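Local coordinates for De novo designed switch protein caging a hemagglutinin binder (sCageHA267_1S) (Synthetic construct, PDB 7CBC) that holds a hemagglutinin binder in a caged state as a de novo designed six-helix switch, probably for use as a modular biosensor, at residues 226-231 with 261-266. Residues are numbered along the deposited sequence; the frame is centred on the assembly and turned at random.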
# COMPACT_ATOMS: atom_id res chain seq x y z
N ALA A 226 9.05 2.46 -7.33
CA ALA A 226 10.42 2.84 -7.69
C ALA A 226 10.96 1.99 -8.83
O ALA A 226 11.52 2.51 -9.80
CB ALA A 226 11.33 2.76 -6.47
N GLN A 227 10.81 0.66 -8.73
CA GLN A 227 11.28 -0.20 -9.82
C GLN A 227 10.56 0.11 -11.13
O GLN A 227 11.19 0.09 -12.21
CB GLN A 227 11.09 -1.66 -9.44
CG GLN A 227 12.18 -2.18 -8.52
CD GLN A 227 11.87 -3.57 -8.02
OE1 GLN A 227 10.77 -3.82 -7.51
NE2 GLN A 227 12.82 -4.49 -8.16
N LEU A 228 9.26 0.39 -11.08
CA LEU A 228 8.54 0.76 -12.29
C LEU A 228 9.09 2.06 -12.89
O LEU A 228 9.18 2.20 -14.11
CB LEU A 228 7.06 0.90 -12.01
CG LEU A 228 6.28 -0.40 -11.97
CD1 LEU A 228 4.79 -0.08 -12.01
CD2 LEU A 228 6.68 -1.34 -13.09
N GLN A 229 9.45 3.02 -12.04
CA GLN A 229 9.94 4.29 -12.56
C GLN A 229 11.35 4.18 -13.10
O GLN A 229 11.73 4.96 -13.98
CB GLN A 229 9.85 5.37 -11.48
CG GLN A 229 10.23 6.77 -11.94
CD GLN A 229 9.30 7.36 -13.00
OE1 GLN A 229 8.19 6.87 -13.24
NE2 GLN A 229 9.75 8.45 -13.62
N GLU A 230 12.16 3.24 -12.60
CA GLU A 230 13.46 3.02 -13.22
C GLU A 230 13.32 2.43 -14.62
O GLU A 230 14.02 2.84 -15.55
CB GLU A 230 14.33 2.12 -12.35
CG GLU A 230 15.10 2.86 -11.27
CD GLU A 230 16.54 3.16 -11.67
OE1 GLU A 230 16.80 4.25 -12.23
OE2 GLU A 230 17.41 2.29 -11.44
N LEU A 231 12.40 1.48 -14.80
CA LEU A 231 12.06 1.04 -16.15
C LEU A 231 11.65 2.20 -17.03
O LEU A 231 12.07 2.29 -18.20
CB LEU A 231 10.94 0.01 -16.12
CG LEU A 231 11.24 -1.42 -15.68
CD1 LEU A 231 10.03 -2.28 -15.97
CD2 LEU A 231 12.47 -1.96 -16.40
N ARG A 261 6.12 -8.38 -14.39
CA ARG A 261 6.84 -9.16 -13.39
C ARG A 261 7.02 -8.38 -12.09
O ARG A 261 7.02 -8.97 -11.01
CB ARG A 261 8.19 -9.60 -13.94
CG ARG A 261 8.07 -10.75 -14.92
CD ARG A 261 9.40 -11.45 -15.13
NE ARG A 261 10.24 -10.70 -16.06
CZ ARG A 261 10.21 -10.85 -17.38
NH1 ARG A 261 9.37 -11.73 -17.93
NH2 ARG A 261 11.01 -10.13 -18.15
N ILE A 262 7.18 -7.06 -12.18
CA ILE A 262 7.32 -6.23 -10.99
C ILE A 262 6.00 -6.16 -10.24
O ILE A 262 5.93 -6.40 -9.03
CB ILE A 262 7.84 -4.83 -11.39
CG1 ILE A 262 9.35 -4.89 -11.62
CG2 ILE A 262 7.46 -3.79 -10.34
CD1 ILE A 262 9.86 -3.87 -12.65
N VAL A 263 4.91 -5.84 -10.95
CA VAL A 263 3.59 -5.86 -10.35
C VAL A 263 3.31 -7.23 -9.73
O VAL A 263 2.78 -7.33 -8.61
CB VAL A 263 2.53 -5.47 -11.40
CG1 VAL A 263 1.13 -5.63 -10.84
CG2 VAL A 263 2.75 -4.04 -11.87
N GLU A 264 3.67 -8.29 -10.45
CA GLU A 264 3.49 -9.64 -9.93
C GLU A 264 4.27 -9.86 -8.65
O GLU A 264 3.77 -10.50 -7.71
CB GLU A 264 3.90 -10.67 -10.98
CG GLU A 264 2.86 -10.99 -12.04
CD GLU A 264 3.44 -11.90 -13.12
OE1 GLU A 264 2.97 -11.83 -14.28
OE2 GLU A 264 4.38 -12.66 -12.80
N ASP A 265 5.52 -9.37 -8.59
CA ASP A 265 6.29 -9.48 -7.36
C ASP A 265 5.55 -8.86 -6.17
O ASP A 265 5.65 -9.36 -5.05
CB ASP A 265 7.65 -8.82 -7.53
CG ASP A 265 8.61 -9.66 -8.36
OD1 ASP A 265 8.19 -10.70 -8.94
OD2 ASP A 265 9.80 -9.27 -8.42
N ALA A 266 4.79 -7.79 -6.41
CA ALA A 266 4.05 -7.14 -5.34
C ALA A 266 2.75 -7.89 -5.01
O ALA A 266 2.38 -7.98 -3.84
CB ALA A 266 3.77 -5.69 -5.69
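L228 and I262 mark the register between helix 195-239 and helix 245-268, their CA atoms 7.2 Å apart where the two short segments run antiparallel at 177°, with axes 10.3 Å from each other. I262 is the central side chain, and its two branches divide the work. With CG1 anti to the carbonyl carbon and beside the backbone N (chi1 -79°), the long branch carries CD1 to L231, whose CD1 it meets tip to tip at 3.7 Å. The same methyl rests against the aliphatic base of Q227, with I262 CD1 4.1 Å from Q227 CB. The short branch serves L228: the two side chains slide past one another in opposite directions, and I262 CG2 lies 3.8 Å from L228 CD2. L228 CD1 only grazes V263 CG2, at 4.5 Å. An alanine in place of I262 would probably open a gap between the helices, costing L228 CD2 and L231 CD1 the methyl groups they pack against.

No hydrogen bond crosses between the two segments, so the join rests on apolar packing. L228 extends it to a third helix by also touching M30 and Q34 of helix 3-46, while Q229, which does not touch 261-266, hydrogen-bonds to N133 and S160 of helices 99-142 and 146-190. One branched residue set among Q227, L228 and L231 gives apolar side-chain packing between neighbouring antiparallel helices. The pair illustrates how consecutive helices, joined by a short turn, form an antiparallel hairpin within a designed six-helix bundle.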